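Local coordinates for delta-1-pyrroline-5-carboxylate dehydrogenase, mitochondrial (Mus musculus, PDB 4E3X), which catalyses the NAD-dependent oxidation of glutamate gamma-semialdehyde to glutamate, the second step of proline breakdown in mitochondria, at residues 286-289 against 290-294. Numbering follows the deposited sequence.
Sequences GSVP and TFKHL. With PRO (proline), chain C.
Ser-287 caps the N-terminus of helix 288-300 through its hydroxyl, which takes two bonds from Thr-290: the backbone N gives its hydrogen to OG at 3.1 Å (159°), and OG1 donates to the same oxygen at 3.0 Å. The serine torsion (chi1 78°) sets OG between its own N and carbonyl carbon, which puts it within reach of the N-H and the hydroxyl of Thr-290. Serine suits the cap because its short arm carries an acceptor, and an alanine here would probably leave the amide and hydroxyl of Thr-290 without this mate and the first turn less firmly held. Pro-289 fits the first turn, where its lack of an N-H costs no helical bond.

The backbone ladder then begins: Phe-291 N reaches Ser-287 O at 3.2 Å, Lys-292 N binds Val-288 O, and His-293 N binds Pro-289 O, the last two at 3.0 Å.

Apolar contact is slight, with Val-288 CG1 lying 4.2 Å from Lys-292 CD. The lysine chain bends at its third torsion (-49°), and its NZ donates to O of the proline cryoprotectant at 2.8 Å and also forms a salt bridge with Asp-303 of the second subunit.

Residues 286-290 belong to the NAD(+) site, where strand 279-285 gives way to helix 288-300. The capping bonds are consistent with a helix start held in a fixed shape beside the cofactor, while Lys-292 stands between two carboxylates.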
ATOM      1  N   GLY B 286     -16.729  -2.405   6.071  1.00 10.20           N
ATOM      2  CA  GLY B 286     -18.151  -2.149   5.902  1.00 11.73           C
ATOM      3  C   GLY B 286     -18.567  -2.380   4.459  1.00 12.58           C
ATOM      4  O   GLY B 286     -18.038  -3.273   3.801  1.00 14.70           O
ATOM      5  N   SER B 287     -19.499  -1.570   3.953  1.00 12.80           N
ATOM      6  CA  SER B 287     -20.077  -1.802   2.625  1.00 12.60           C
ATOM      7  C   SER B 287     -19.234  -1.235   1.486  1.00 11.58           C
ATOM      8  O   SER B 287     -18.489  -0.270   1.665  1.00 12.75           O
ATOM      9  CB  SER B 287     -21.486  -1.201   2.541  1.00 14.22           C
ATOM     10  OG  SER B 287     -21.416   0.209   2.365  1.00 14.56           O
ATOM     11  N   VAL B 288     -19.388  -1.824   0.302  1.00 11.32           N
ATOM     12  CA  VAL B 288     -18.761  -1.298  -0.910  1.00 10.99           C
ATOM     13  C   VAL B 288     -19.166   0.163  -1.199  1.00  9.96           C
ATOM     14  O   VAL B 288     -18.290   0.995  -1.438  1.00 10.33           O
ATOM     15  CB  VAL B 288     -19.030  -2.203  -2.157  1.00 11.35           C
ATOM     16  CG1 VAL B 288     -18.440  -1.583  -3.416  1.00 12.89           C
ATOM     17  CG2 VAL B 288     -18.478  -3.608  -1.945  1.00 12.40           C
ATOM     18  N   PRO B 289     -20.478   0.486  -1.161  1.00 10.76           N
ATOM     19  CA  PRO B 289     -20.845   1.868  -1.507  1.00 10.83           C
ATOM     20  C   PRO B 289     -20.253   2.899  -0.549  1.00 10.33           C
ATOM     21  O   PRO B 289     -19.856   3.971  -0.995  1.00  9.87           O
ATOM     22  CB  PRO B 289     -22.378   1.861  -1.415  1.00 13.39           C
ATOM     23  CG  PRO B 289     -22.771   0.443  -1.605  1.00 15.11           C
ATOM     24  CD  PRO B 289     -21.669  -0.376  -1.017  1.00 12.37           C
ATOM     25  N   THR B 290     -20.185   2.586   0.738  1.00  9.90           N
ATOM     26  CA  THR B 290     -19.627   3.542   1.686  1.00  9.31           C
ATOM     27  C   THR B 290     -18.121   3.745   1.463  1.00  8.30           C
ATOM     28  O   THR B 290     -17.627   4.880   1.477  1.00  8.40           O
ATOM     29  CB  THR B 290     -19.912   3.129   3.140  1.00 12.14           C
ATOM     30  OG1 THR B 290     -21.330   3.050   3.331  1.00 14.81           O
ATOM     31  CG2 THR B 290     -19.324   4.143   4.119  1.00 12.48           C
ATOM     32  N   PHE B 291     -17.397   2.654   1.234  1.00  8.12           N
ATOM     33  CA  PHE B 291     -15.969   2.759   0.956  1.00  7.46           C
ATOM     34  C   PHE B 291     -15.721   3.597  -0.304  1.00  7.37           C
ATOM     35  O   PHE B 291     -14.854   4.471  -0.321  1.00  7.45           O
ATOM     36  CB  PHE B 291     -15.324   1.372   0.844  1.00  8.36           C
ATOM     37  CG  PHE B 291     -13.831   1.410   0.698  1.00  8.04           C
ATOM     38  CD1 PHE B 291     -13.036   2.005   1.670  1.00  8.35           C
ATOM     39  CD2 PHE B 291     -13.215   0.854  -0.415  1.00  8.93           C
ATOM     40  CE1 PHE B 291     -11.658   2.046   1.532  1.00  8.34           C
ATOM     41  CE2 PHE B 291     -11.842   0.892  -0.557  1.00  8.24           C
ATOM     42  CZ  PHE B 291     -11.062   1.493   0.408  1.00  8.13           C
ATOM     43  N   LYS B 292     -16.492   3.338  -1.351  1.00  7.68           N
ATOM     44  CA  LYS B 292     -16.356   4.122  -2.574  1.00  7.47           C
ATOM     45  C   LYS B 292     -16.646   5.601  -2.335  1.00  7.50           C
ATOM     46  O   LYS B 292     -15.968   6.468  -2.883  1.00  8.72           O
ATOM     47  CB  LYS B 292     -17.286   3.590  -3.661  1.00  9.51           C
ATOM     48  CG  LYS B 292     -16.866   2.233  -4.214  1.00 11.50           C
ATOM     49  CD  LYS B 292     -17.528   1.913  -5.557  1.00 16.53           C
ATOM     50  CE  LYS B 292     -19.011   2.153  -5.529  1.00 17.85           C
ATOM     51  NZ  LYS B 292     -19.665   1.624  -6.761  1.00 16.21           N
ATOM     52  N   HIS B 293     -17.661   5.884  -1.525  1.00  8.07           N
ATOM     53  CA  HIS B 293     -18.023   7.261  -1.221  1.00  8.04           C
ATOM     54  C   HIS B 293     -16.866   7.980  -0.521  1.00  7.59           C
ATOM     55  O   HIS B 293     -16.498   9.094  -0.893  1.00  7.94           O
ATOM     56  CB  HIS B 293     -19.276   7.280  -0.345  1.00  9.92           C
ATOM     57  CG  HIS B 293     -19.714   8.651   0.056  1.00 13.15           C
ATOM     58  ND1 HIS B 293     -20.169   9.578  -0.854  1.00 16.56           N
ATOM     59  CD2 HIS B 293     -19.766   9.253   1.268  1.00 13.89           C
ATOM     60  CE1 HIS B 293     -20.491  10.691  -0.220  1.00 17.07           C
ATOM     61  NE2 HIS B 293     -20.263  10.517   1.069  1.00 15.83           N
ATOM     62  N   LEU B 294     -16.280   7.327   0.480  1.00  6.80           N
ATOM     63  CA  LEU B 294     -15.124   7.904   1.173  1.00  6.25           C
ATOM     64  C   LEU B 294     -13.953   8.137   0.218  1.00  6.70           C
ATOM     65  O   LEU B 294     -13.277   9.169   0.280  1.00  7.13           O
ATOM     66  CB  LEU B 294     -14.701   7.006   2.335  1.00  6.76           C
ATOM     67  CG  LEU B 294     -15.694   6.960   3.493  1.00  7.74           C
ATOM     68  CD1 LEU B 294     -15.404   5.770   4.382  1.00  8.70           C
ATOM     69  CD2 LEU B 294     -15.666   8.260   4.299  1.00  9.55           C
TER
HETATM   70  N   PRO C 601     -15.592  -1.038  -8.650  1.00 11.75           N
HETATM   71  CA  PRO C 601     -16.453  -2.146  -8.223  1.00 14.17           C
HETATM   72  C   PRO C 601     -17.787  -1.611  -7.744  1.00 15.20           C
HETATM   73  O   PRO C 601     -17.947  -0.393  -7.674  1.00 14.01           O
HETATM   74  CB  PRO C 601     -15.681  -2.755  -7.048  1.00 15.15           C
HETATM   75  CG  PRO C 601     -14.271  -2.257  -7.201  1.00 15.22           C
HETATM   76  CD  PRO C 601     -14.422  -0.889  -7.766  1.00 13.35           C
HETATM   77  OXT PRO C 601     -18.711  -2.368  -7.433  1.00 18.04           O